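Local coordinates for protein putative TetR-family transcriptional regulator (Streptomyces coelicolor, PDB 2HXO) that probably binds DNA through a helix-turn-helix motif to regulate transcription, and probably works as a dimer, at the interface of chains A and B. Residues are numbered along the deposited sequence; one frame, centred on the assembly and turned at random. Chains: chain A/B, Putative TetR-family transcriptional regulator.

Contact 1: the interface of chains A and B. Residues chain A 113, 116-117, 155, 158; chain B 163, 166-167.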
loop_
_atom_site.group_PDB
_atom_site.type_symbol
_atom_site.label_atom_id
_atom_site.label_comp_id
_atom_site.label_asym_id
_atom_site.label_seq_id
_atom_site.Cartn_x
_atom_site.Cartn_y
_atom_site.Cartn_z
ATOM N N ALA A 113 2.020 5.213 6.667
ATOM C CA ALA A 113 2.424 5.855 5.419
ATOM C C ALA A 113 3.101 7.191 5.717
ATOM O O ALA A 113 4.110 7.541 5.108
ATOM C CB ALA A 113 1.209 6.076 4.524
ATOM N N LEU A 116 6.561 6.683 7.263
ATOM C CA LEU A 116 7.631 6.357 6.323
ATOM C C LEU A 116 7.845 7.422 5.253
ATOM O O LEU A 116 8.745 7.300 4.423
ATOM C CB LEU A 116 7.344 5.025 5.631
ATOM C CG LEU A 116 6.796 3.881 6.483
ATOM C CD1 LEU A 116 6.738 2.625 5.642
ATOM C CD2 LEU A 116 7.659 3.668 7.706
ATOM N N SER A 117 7.032 8.469 5.271
ATOM C CA SER A 117 7.154 9.522 4.272
ATOM C C SER A 117 7.649 10.861 4.805
ATOM O O SER A 117 8.364 11.582 4.103
ATOM C CB SER A 117 5.806 9.736 3.584
ATOM O OG SER A 117 5.365 8.542 2.962
ATOM N N HIS A 155 7.014 -3.003 1.793
ATOM C CA HIS A 155 6.104 -2.436 0.809
ATOM C C HIS A 155 4.949 -3.385 0.539
ATOM O O HIS A 155 3.810 -2.957 0.319
ATOM C CB HIS A 155 6.821 -2.145 -0.520
ATOM C CG HIS A 155 7.685 -0.924 -0.502
ATOM N ND1 HIS A 155 8.834 -0.639 -1.157
ATOM C CD2 HIS A 155 7.359 0.212 0.208
ATOM C CE1 HIS A 155 9.176 0.651 -0.835
ATOM N NE2 HIS A 155 8.271 1.143 -0.009
ATOM N N LEU A 158 2.499 -3.129 3.578
ATOM C CA LEU A 158 1.745 -1.872 3.551
ATOM C C LEU A 158 0.665 -1.872 2.477
ATOM O O LEU A 158 -0.416 -1.315 2.658
ATOM C CB LEU A 158 2.687 -0.700 3.288
ATOM C CG LEU A 158 3.359 0.002 4.468
ATOM C CD1 LEU A 158 3.925 -0.997 5.476
ATOM C CD2 LEU A 158 4.456 0.875 3.908
ATOM N N GLN B 163 3.219 4.308 -1.558
ATOM C CA GLN B 163 4.200 5.006 -0.742
ATOM C C GLN B 163 4.950 6.042 -1.555
ATOM O O GLN B 163 5.271 7.111 -1.052
ATOM C CB GLN B 163 5.192 4.022 -0.128
ATOM C CG GLN B 163 4.612 3.266 1.047
ATOM C CD GLN B 163 4.105 4.200 2.139
ATOM O OE1 GLN B 163 2.790 4.178 2.377
ATOM N NE2 GLN B 163 4.884 4.932 2.756
ATOM N N ALA B 166 2.913 9.020 -1.787
ATOM C CA ALA B 166 2.944 9.719 -0.506
ATOM C C ALA B 166 4.206 10.583 -0.408
ATOM O O ALA B 166 4.180 11.683 0.148
ATOM C CB ALA B 166 2.906 8.717 0.644
ATOM N N ASN B 167 5.308 10.077 -0.956
ATOM C CA ASN B 167 6.583 10.793 -0.946
ATOM C C ASN B 167 6.570 11.952 -1.954
ATOM O O ASN B 167 7.193 12.991 -1.728
ATOM C CB ASN B 167 7.726 9.822 -1.280
ATOM C CG ASN B 167 7.803 8.646 -0.311
ATOM O OD1 ASN B 167 7.102 8.755 0.812
ATOM N ND2 ASN B 167 8.488 7.660 -0.572
#
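A:Leu158 covers one face of the B:Gln163 side-chain amide, the A:Ser117 hydroxyl lies off the other side, and A:Ala113 is at the OE1 end. The methyl CD2 of A:Leu158 is 3.8 Å from the amide carbon CD. The same methyl touches CG of B:Gln163, and the two side chains cross at about a right angle. The OE1 end of the amide points at A:Ala113, whose CB is 3.3 Å from OE1. The NE2 end is turned toward A:Leu116 and A:Ser117. CB of A:Leu116 is 3.8 Å from NE2, a van der Waals contact. The hydroxyl of A:Ser117 stands beyond NE2. The A:His155 ring approaches with its CD2 corner, 4.2 Å from CG of B:Gln163. Its plane is 32° from that of the amide.

A:Ala113, A:Leu116 and A:Ser117 belong to helix 107-118. A:His155 and A:Leu158 belong to helix 146-166. The B:Gln163 side chain therefore enters between two helices of the partner. Its chain bends at chi2 (-57°), which turns the amide across A:Leu158. B:Gln163 hides 79 Å² of its surface against chain A.

One helical turn further along chain B, the second amide meets A:Ser117. OG of A:Ser117 is hydrogen bonded to OD1 of B:Asn167 at 2.8 Å. It reaches this oxygen almost end-on, with a C=O...O angle of 169°. OG also bonds to the backbone O of A:Ala113 at 2.7 Å. A hydroxyl has one hydrogen, so the two acceptors probably share it or take it in turn. The bond to A:Ala113 holds the hydroxyl against its own helix while it faces chain B. The hydroxyl also has a methyl beside it: CB of B:Ala166 is 3.4 Å from OG of A:Ser117.

Contact 2: the interface of chains A and B. Residues chain A 205, 208-209, 212, 217; chain B 147, 151, 155.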
loop_
_atom_site.group_PDB
_atom_site.type_symbol
_atom_site.label_atom_id
_atom_site.label_comp_id
_atom_site.label_asym_id
_atom_site.label_seq_id
_atom_site.Cartn_x
_atom_site.Cartn_y
_atom_site.Cartn_z
ATOM N N VAL A 205 -11.343 -16.720 -13.534
ATOM C CA VAL A 205 -11.173 -16.689 -12.083
ATOM C C VAL A 205 -12.305 -15.964 -11.365
ATOM O O VAL A 205 -12.403 -16.014 -10.142
ATOM C CB VAL A 205 -9.837 -15.989 -11.716
ATOM C CG1 VAL A 205 -9.544 -16.146 -10.234
ATOM C CG2 VAL A 205 -8.707 -16.568 -12.547
ATOM N N GLN A 208 -13.868 -17.236 -8.189
ATOM C CA GLN A 208 -12.952 -17.334 -7.060
ATOM C C GLN A 208 -12.946 -16.082 -6.192
ATOM O O GLN A 208 -12.434 -16.104 -5.078
ATOM C CB GLN A 208 -11.533 -17.625 -7.553
ATOM C CG GLN A 208 -11.367 -19.006 -8.151
ATOM C CD GLN A 208 -9.993 -19.222 -8.755
ATOM O OE1 GLN A 208 -8.968 -19.080 -8.081
ATOM N NE2 GLN A 208 -9.965 -19.573 -10.035
ATOM N N VAL A 209 -13.513 -14.990 -6.698
ATOM C CA VAL A 209 -13.562 -13.749 -5.928
ATOM C C VAL A 209 -14.430 -13.964 -4.694
ATOM O O VAL A 209 -14.084 -13.534 -3.588
ATOM C CB VAL A 209 -14.175 -12.584 -6.741
ATOM C CG1 VAL A 209 -14.257 -11.341 -5.869
ATOM C CG2 VAL A 209 -13.345 -12.304 -7.986
ATOM N N HIS A 212 -13.292 -15.404 -1.186
ATOM C CA HIS A 212 -11.855 -15.199 -1.179
ATOM C C HIS A 212 -11.484 -14.594 0.168
ATOM O O HIS A 212 -11.957 -13.513 0.512
ATOM C CB HIS A 212 -11.463 -14.251 -2.318
ATOM C CG HIS A 212 -10.133 -13.590 -2.127
ATOM N ND1 HIS A 212 -10.006 -12.262 -1.776
ATOM C CD2 HIS A 212 -8.872 -14.080 -2.213
ATOM C CE1 HIS A 212 -8.724 -11.962 -1.656
ATOM N NE2 HIS A 212 -8.016 -13.048 -1.917
ATOM N N GLN A 217 -4.929 -14.579 1.652
ATOM C CA GLN A 217 -4.318 -13.983 0.480
ATOM C C GLN A 217 -3.040 -13.291 0.959
ATOM O O GLN A 217 -1.960 -13.472 0.393
ATOM C CB GLN A 217 -5.264 -12.950 -0.139
ATOM C CG GLN A 217 -4.640 -12.173 -1.291
ATOM C CD GLN A 217 -4.189 -13.097 -2.397
ATOM O OE1 GLN A 217 -4.986 -13.882 -2.907
ATOM N NE2 GLN A 217 -2.902 -13.019 -2.771
ATOM N N PHE B 147 -5.390 -16.439 -9.265
ATOM C CA PHE B 147 -5.928 -15.320 -8.510
ATOM C C PHE B 147 -4.922 -14.845 -7.473
ATOM O O PHE B 147 -4.683 -13.651 -7.305
ATOM C CB PHE B 147 -7.224 -15.766 -7.818
ATOM C CG PHE B 147 -7.965 -14.661 -7.155
ATOM C CD1 PHE B 147 -8.675 -13.740 -7.912
ATOM C CD2 PHE B 147 -7.892 -14.487 -5.784
ATOM C CE1 PHE B 147 -9.299 -12.651 -7.308
ATOM C CE2 PHE B 147 -8.512 -13.402 -5.173
ATOM C CZ PHE B 147 -9.213 -12.482 -5.932
ATOM N N SER B 151 -3.202 -11.226 -7.510
ATOM C CA SER B 151 -3.514 -10.329 -6.409
ATOM C C SER B 151 -2.264 -9.886 -5.674
ATOM O O SER B 151 -2.195 -8.759 -5.186
ATOM C CB SER B 151 -4.463 -11.014 -5.420
ATOM O OG SER B 151 -5.748 -11.191 -5.997
ATOM N N HIS B 155 -1.272 -6.113 -5.066
ATOM C CA HIS B 155 -1.053 -5.572 -3.735
ATOM C C HIS B 155 0.354 -5.024 -3.605
ATOM O O HIS B 155 0.562 -3.999 -2.965
ATOM C CB HIS B 155 -1.299 -6.655 -2.685
ATOM C CG HIS B 155 -2.738 -7.045 -2.561
ATOM N ND1 HIS B 155 -3.148 -8.192 -1.912
ATOM C CD2 HIS B 155 -3.866 -6.428 -2.988
ATOM C CE1 HIS B 155 -4.468 -8.261 -1.945
ATOM N NE2 HIS B 155 -4.928 -7.204 -2.591
HETATM O O HOH W 1 -1.826 -10.765 -1.708
#
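Helix 146-167 of chain B belongs to the C-terminal dimerisation region typical of TetR proteins. Its first three turns meet chain A along residues 205 to 217. The main intruder is B:Phe147, which hides 109 Å² of its surface against the partner. Its CG is anti to the backbone N (chi1 -173°), and this sends the ring out toward chain A.

The rim of the B:Phe147 ring is directed at the face of the A:His212 imidazole. The two planes are 74° apart and the ring centres 4.7 Å, an edge-to-face stack. Around the rest of B:Phe147 the contacts are mostly with valine methyls. CG1 of A:Val205 sits 3.4 Å from CB of B:Phe147 and also touches the ring at CD1. CG2 of A:Val209 is farther off, near CE1. Both valine methyls are on one side of the phenyl plane. The amide oxygen OE1 of A:Gln208 lies near CB. OG of B:Ser151, from the same helix, lies over the other face. This hydroxyl bonds back to the backbone O of B:Phe147.

A:His212 also bonds to a neighbour. Its NE2 donates a hydrogen bond of 3.3 Å to OE1 of A:Gln217, in the amide plane and on a lone pair. The bond, though long, probably steadies the amide together with water 1. The amide carbon CD packs 3.7 Å from CB of B:Ser151. Replacing A:His212 by an alanine would probably leave the B:Phe147 edge facing a gap and OE1 of A:Gln217 without its donor, so that the amide is held less firmly.

The other end of that amide reaches the partner through water. NE2 of A:Gln217 is 2.7 Å from water 1, and the angle at the hydrogen is 155°. The same water bonds to B:His155, so it bridges the chains. The B:His155 imidazole also packs on A:Gln217, with its CE1 near CG. On the chain B side of the bridge, water 1 is 2.9 Å from ND1 of B:His155.

Contact 1 and contact 2 are centred about 24 Å apart in the same interface of chains A and B. Helix 146-167 of chain B runs through both, with its first turns, up to B:His155, in contact 2 and its last turn or so in contact 1. The histidine at position 155 serves in both, as A:His155 in contact 1 and as B:His155 in contact 2. The interface is two-fold symmetric, so each contact recurs with the chains exchanged. Both ends of this long helix are thus engaged by the partner. Such a pairing fits the dimers of TetR proteins, and it is likely to influence the spacing of the two DNA-binding domains.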